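Local coordinates for BH0493 protein (Bacillus halodurans C-125, PDB 2QEE) that binds zinc and is a putative amidohydrolase, probably acting on its substrate at a metal centre, at residues Leu41-Tyr52 with Asp357-Lys367. Numbering follows the deposited sequence.
With ZN (zinc ion), chain T.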
loop_
_atom_site.group_PDB
_atom_site.type_symbol
_atom_site.label_atom_id
_atom_site.label_comp_id
_atom_site.label_asym_id
_atom_site.label_seq_id
_atom_site.Cartn_x
_atom_site.Cartn_y
_atom_site.Cartn_z
ATOM N N LEU C 41 -3.143 -14.926 31.518
ATOM C CA LEU C 41 -1.694 -15.097 31.382
ATOM C C LEU C 41 -0.986 -13.813 31.742
ATOM O O LEU C 41 -1.404 -12.734 31.295
ATOM C CB LEU C 41 -1.306 -15.479 29.932
ATOM C CG LEU C 41 -1.997 -16.764 29.425
ATOM C CD1 LEU C 41 -1.533 -17.068 28.009
ATOM C CD2 LEU C 41 -1.688 -18.003 30.364
ATOM N N TRP C 42 0.072 -13.920 32.536
ATOM C CA TRP C 42 0.916 -12.777 32.901
ATOM C C TRP C 42 2.286 -13.166 33.350
ATOM O O TRP C 42 2.496 -14.301 33.777
ATOM C CB TRP C 42 0.297 -11.883 33.962
ATOM C CG TRP C 42 -0.022 -12.489 35.343
ATOM C CD1 TRP C 42 -1.102 -13.252 35.675
ATOM C CD2 TRP C 42 0.700 -12.254 36.562
ATOM N NE1 TRP C 42 -1.079 -13.554 37.053
ATOM C CE2 TRP C 42 0.026 -12.964 37.605
ATOM C CE3 TRP C 42 1.864 -11.540 36.876
ATOM C CZ2 TRP C 42 0.466 -12.932 38.940
ATOM C CZ3 TRP C 42 2.342 -11.547 38.213
ATOM C CH2 TRP C 42 1.627 -12.242 39.226
ATOM N N ASP C 43 3.187 -12.186 33.263
ATOM C CA ASP C 43 4.612 -12.206 33.629
ATOM C C ASP C 43 5.573 -12.240 32.479
ATOM O O ASP C 43 5.162 -12.487 31.338
ATOM C CB ASP C 43 4.991 -13.235 34.731
ATOM C CG ASP C 43 5.193 -14.655 34.215
ATOM O OD1 ASP C 43 5.419 -14.927 33.005
ATOM O OD2 ASP C 43 5.125 -15.559 35.086
ATOM N N ILE C 44 6.845 -12.022 32.778
ATOM C CA ILE C 44 7.890 -11.903 31.709
ATOM C C ILE C 44 8.076 -13.183 30.880
ATOM O O ILE C 44 8.387 -13.117 29.674
ATOM C CB ILE C 44 9.213 -11.388 32.283
ATOM C CG1 ILE C 44 10.284 -11.116 31.221
ATOM C CG2 ILE C 44 9.762 -12.415 33.355
ATOM C CD1 ILE C 44 9.893 -10.107 30.101
ATOM N N ASP C 45 7.985 -14.357 31.511
ATOM C CA ASP C 45 8.047 -15.597 30.755
ATOM C C ASP C 45 6.899 -15.748 29.772
ATOM O O ASP C 45 7.110 -16.238 28.656
ATOM C CB ASP C 45 8.061 -16.791 31.723
ATOM C CG ASP C 45 9.400 -16.946 32.438
ATOM O OD1 ASP C 45 10.406 -16.332 32.047
ATOM O OD2 ASP C 45 9.456 -17.722 33.402
ATOM N N GLU C 46 5.704 -15.296 30.142
ATOM C CA GLU C 46 4.561 -15.327 29.247
ATOM C C GLU C 46 4.754 -14.273 28.112
ATOM O O GLU C 46 4.476 -14.568 26.972
ATOM C CB GLU C 46 3.320 -15.020 30.025
ATOM C CG GLU C 46 2.986 -16.153 31.058
ATOM C CD GLU C 46 2.452 -17.429 30.420
ATOM O OE1 GLU C 46 2.254 -17.517 29.169
ATOM O OE2 GLU C 46 2.187 -18.364 31.207
ATOM N N LEU C 47 5.223 -13.079 28.475
ATOM C CA LEU C 47 5.570 -12.045 27.461
ATOM C C LEU C 47 6.530 -12.588 26.414
ATOM O O LEU C 47 6.320 -12.449 25.232
ATOM C CB LEU C 47 6.197 -10.800 28.089
ATOM C CG LEU C 47 5.229 -9.877 28.827
ATOM C CD1 LEU C 47 6.004 -8.750 29.568
ATOM C CD2 LEU C 47 4.197 -9.270 27.835
ATOM N N LEU C 48 7.605 -13.230 26.878
ATOM C CA LEU C 48 8.617 -13.749 25.982
ATOM C C LEU C 48 8.166 -14.940 25.134
ATOM O O LEU C 48 8.685 -15.152 24.047
ATOM C CB LEU C 48 9.844 -14.123 26.819
ATOM C CG LEU C 48 10.704 -12.909 27.199
ATOM C CD1 LEU C 48 11.768 -13.348 28.257
ATOM C CD2 LEU C 48 11.435 -12.199 26.005
ATOM N N THR C 49 7.194 -15.713 25.621
ATOM C CA THR C 49 6.757 -16.902 24.866
ATOM C C THR C 49 5.433 -16.676 24.107
ATOM O O THR C 49 4.830 -17.623 23.585
ATOM C CB THR C 49 6.689 -18.131 25.807
ATOM O OG1 THR C 49 5.798 -17.817 26.880
ATOM C CG2 THR C 49 8.050 -18.431 26.372
ATOM N N TYR C 50 4.989 -15.422 24.064
ATOM C CA TYR C 50 3.944 -14.902 23.155
ATOM C C TYR C 50 4.227 -15.505 21.771
ATOM O O TYR C 50 5.407 -15.599 21.383
ATOM C CB TYR C 50 4.164 -13.376 23.041
ATOM C CG TYR C 50 3.099 -12.549 22.312
ATOM C CD1 TYR C 50 1.762 -12.942 22.269
ATOM C CD2 TYR C 50 3.444 -11.311 21.741
ATOM C CE1 TYR C 50 0.766 -12.112 21.673
ATOM C CE2 TYR C 50 2.455 -10.470 21.139
ATOM C CZ TYR C 50 1.131 -10.861 21.125
ATOM O OH TYR C 50 0.181 -10.058 20.516
ATOM N N HIS C 51 3.184 -15.890 21.025
ATOM C CA HIS C 51 3.405 -16.611 19.774
ATOM C C HIS C 51 4.089 -15.744 18.718
ATOM O O HIS C 51 4.763 -16.269 17.820
ATOM C CB HIS C 51 2.125 -17.257 19.242
ATOM C CG HIS C 51 1.058 -16.296 18.790
ATOM N ND1 HIS C 51 1.032 -15.746 17.525
ATOM C CD2 HIS C 51 -0.034 -15.814 19.427
ATOM C CE1 HIS C 51 -0.046 -14.990 17.393
ATOM N NE2 HIS C 51 -0.708 -15.014 18.532
ATOM N N TYR C 52 3.907 -14.420 18.796
ATOM C CA TYR C 52 4.636 -13.554 17.853
ATOM C C TYR C 52 6.133 -13.797 17.969
ATOM O O TYR C 52 6.862 -13.741 16.974
ATOM C CB TYR C 52 4.381 -12.053 18.107
ATOM C CG TYR C 52 3.015 -11.495 17.802
ATOM C CD1 TYR C 52 1.855 -12.229 17.986
ATOM C CD2 TYR C 52 2.865 -10.133 17.422
ATOM C CE1 TYR C 52 0.593 -11.660 17.743
ATOM C CE2 TYR C 52 1.576 -9.548 17.170
ATOM C CZ TYR C 52 0.471 -10.324 17.334
ATOM O OH TYR C 52 -0.751 -9.780 17.095
ATOM N N ASP C 357 -5.551 -6.563 21.426
ATOM C CA ASP C 357 -5.544 -8.010 21.245
ATOM C C ASP C 357 -4.556 -8.684 22.248
ATOM O O ASP C 357 -3.943 -9.695 21.923
ATOM C CB ASP C 357 -5.053 -8.314 19.843
ATOM C CG ASP C 357 -5.911 -9.212 19.181
ATOM O OD1 ASP C 357 -6.237 -10.214 19.845
ATOM O OD2 ASP C 357 -6.304 -8.871 18.056
ATOM N N ALA C 358 -4.349 -8.073 23.421
ATOM C CA ALA C 358 -3.357 -8.595 24.385
ATOM C C ALA C 358 -3.718 -10.044 24.767
ATOM O O ALA C 358 -4.875 -10.290 25.129
ATOM C CB ALA C 358 -3.306 -7.733 25.665
ATOM N N ARG C 359 -2.741 -10.934 24.671
ATOM C CA ARG C 359 -2.843 -12.303 25.237
ATOM C C ARG C 359 -2.213 -12.447 26.602
ATOM O O ARG C 359 -2.556 -13.379 27.356
ATOM C CB ARG C 359 -2.199 -13.310 24.286
ATOM C CG ARG C 359 -3.017 -13.482 23.019
ATOM C CD ARG C 359 -2.420 -14.575 22.146
ATOM N NE ARG C 359 -3.398 -14.925 21.122
ATOM C CZ ARG C 359 -4.256 -15.933 21.232
ATOM N NH1 ARG C 359 -4.225 -16.715 22.313
ATOM N NH2 ARG C 359 -5.134 -16.163 20.259
ATOM N N VAL C 360 -1.282 -11.561 26.915
ATOM C CA VAL C 360 -0.548 -11.589 28.179
ATOM C C VAL C 360 -0.804 -10.230 28.807
ATOM O O VAL C 360 -0.650 -9.187 28.138
ATOM C CB VAL C 360 0.947 -11.804 27.961
ATOM C CG1 VAL C 360 1.709 -11.717 29.298
ATOM C CG2 VAL C 360 1.210 -13.170 27.244
ATOM N N LEU C 361 -1.213 -10.243 30.076
ATOM C CA LEU C 361 -1.654 -9.027 30.766
ATOM C C LEU C 361 -0.752 -7.816 30.539
ATOM O O LEU C 361 -1.248 -6.768 30.135
ATOM C CB LEU C 361 -1.731 -9.264 32.282
ATOM C CG LEU C 361 -2.168 -8.073 33.151
ATOM C CD1 LEU C 361 -3.530 -7.520 32.783
ATOM C CD2 LEU C 361 -2.124 -8.588 34.605
ATOM N N GLU C 362 0.556 -7.971 30.751
ATOM C CA GLU C 362 1.486 -6.808 30.681
ATOM C C GLU C 362 1.563 -6.154 29.305
ATOM O O GLU C 362 1.978 -4.981 29.226
ATOM C CB GLU C 362 2.902 -7.167 31.084
ATOM C CG GLU C 362 3.060 -7.501 32.574
ATOM C CD GLU C 362 2.543 -8.896 32.962
ATOM O OE1 GLU C 362 2.174 -9.714 32.096
ATOM O OE2 GLU C 362 2.548 -9.171 34.175
ATOM N N GLN C 363 1.123 -6.855 28.272
ATOM C CA GLN C 363 1.125 -6.296 26.917
ATOM C C GLN C 363 0.236 -5.046 26.767
ATOM O O GLN C 363 0.419 -4.232 25.846
ATOM C CB GLN C 363 0.666 -7.328 25.917
ATOM C CG GLN C 363 1.631 -8.509 25.772
ATOM C CD GLN C 363 1.089 -9.629 24.900
ATOM O OE1 GLN C 363 -0.107 -9.789 24.742
ATOM N NE2 GLN C 363 1.988 -10.424 24.333
ATOM N N LEU C 364 -0.748 -4.872 27.632
ATOM C CA LEU C 364 -1.517 -3.616 27.654
ATOM C C LEU C 364 -0.571 -2.444 27.753
ATOM O O LEU C 364 -0.850 -1.395 27.131
ATOM C CB LEU C 364 -2.477 -3.580 28.854
ATOM C CG LEU C 364 -3.589 -4.580 28.744
ATOM C CD1 LEU C 364 -4.442 -4.426 30.019
ATOM C CD2 LEU C 364 -4.462 -4.261 27.549
ATOM N N ILE C 365 0.550 -2.603 28.459
ATOM C CA ILE C 365 1.456 -1.463 28.649
ATOM C C ILE C 365 1.985 -1.055 27.258
ATOM O O ILE C 365 1.806 0.103 26.839
ATOM C CB ILE C 365 2.636 -1.798 29.581
ATOM C CG1 ILE C 365 2.078 -2.088 30.984
ATOM C CG2 ILE C 365 3.624 -0.575 29.702
ATOM C CD1 ILE C 365 3.170 -2.552 32.008
ATOM N N TYR C 366 2.635 -1.997 26.569
ATOM C CA TYR C 366 3.304 -1.596 25.284
ATOM C C TYR C 366 2.313 -1.394 24.158
ATOM O O TYR C 366 2.518 -0.508 23.263
ATOM C CB TYR C 366 4.402 -2.553 24.872
ATOM C CG TYR C 366 4.069 -3.698 23.934
ATOM C CD1 TYR C 366 3.872 -3.471 22.559
ATOM C CD2 TYR C 366 4.009 -5.043 24.407
ATOM C CE1 TYR C 366 3.705 -4.501 21.660
ATOM C CE2 TYR C 366 3.807 -6.084 23.490
ATOM C CZ TYR C 366 3.628 -5.818 22.139
ATOM O OH TYR C 366 3.446 -6.842 21.224
ATOM N N LYS C 367 1.248 -2.184 24.114
ATOM C CA LYS C 367 0.343 -2.040 22.987
ATOM C C LYS C 367 -0.247 -0.625 22.999
ATOM O O LYS C 367 -0.367 0.023 21.941
ATOM C CB LYS C 367 -0.774 -3.102 23.015
ATOM C CG LYS C 367 -0.235 -4.539 22.937
ATOM C CD LYS C 367 -0.252 -5.079 21.566
ATOM C CE LYS C 367 -0.054 -6.619 21.681
ATOM N NZ LYS C 367 0.020 -7.186 20.306
HETATM ZN ZN ZN T . -7.775 -11.455 18.999
HETATM O O HOH W 1 -4.621 -13.853 29.307
HETATM O O HOH W 2 4.875 -10.041 24.571
HETATM O O HOH W 3 -2.115 -11.077 20.446
HETATM O O HOH W 4 -3.320 -13.315 18.756
HETATM O O HOH W 5 -1.555 -7.326 18.144
HETATM O O HOH W 6 -7.669 -12.130 17.334
#
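A chi1 of -172° turns the Y50 ring away from its own backbone nitrogen and under Q363, whose chain, extended beyond CG, points the NE2 end of a steeply tilted amide at the ring face. NE2 of Q363 sits 2.9 Å above the plane of the Y50 ring, over its centre, an amino-aromatic contact with the planes 64° apart. Glutamine suits this place by offering donor and acceptor together: NE2 also donates to a water held by L47 O, while OE1 accepts from the backbone N of R359 and of V360, which fixes its rotation. Beyond the ring, the long chain of K367 carries NZ to donate to Y50 OH over 2.9 Å, and a water ties that hydroxyl to the backbone O of D357. D357 OD1 binds zinc at 2.1 Å with H28 and H30, an H-x-H pair and aspartate consistent with the (beta/alpha)8-barrel amidohydrolase superfamily. Were Y50 an alanine, K367 NZ would probably lose its hydroxyl acceptor, and the Q363 amide the ring beneath it. Farther along, branched V360 can set methyls against both E46 and L47, CG1 lying 3.8 Å from L47 CD2. At the start of helix 44-48, D43 N-H comes nearly straight to E362 OE1 (2.9 Å) from above the carboxylate plane; a carboxylate suits, since OE2 accepts from Q129. L361 N donates to L41 O at 2.8 Å, joining the two backbones.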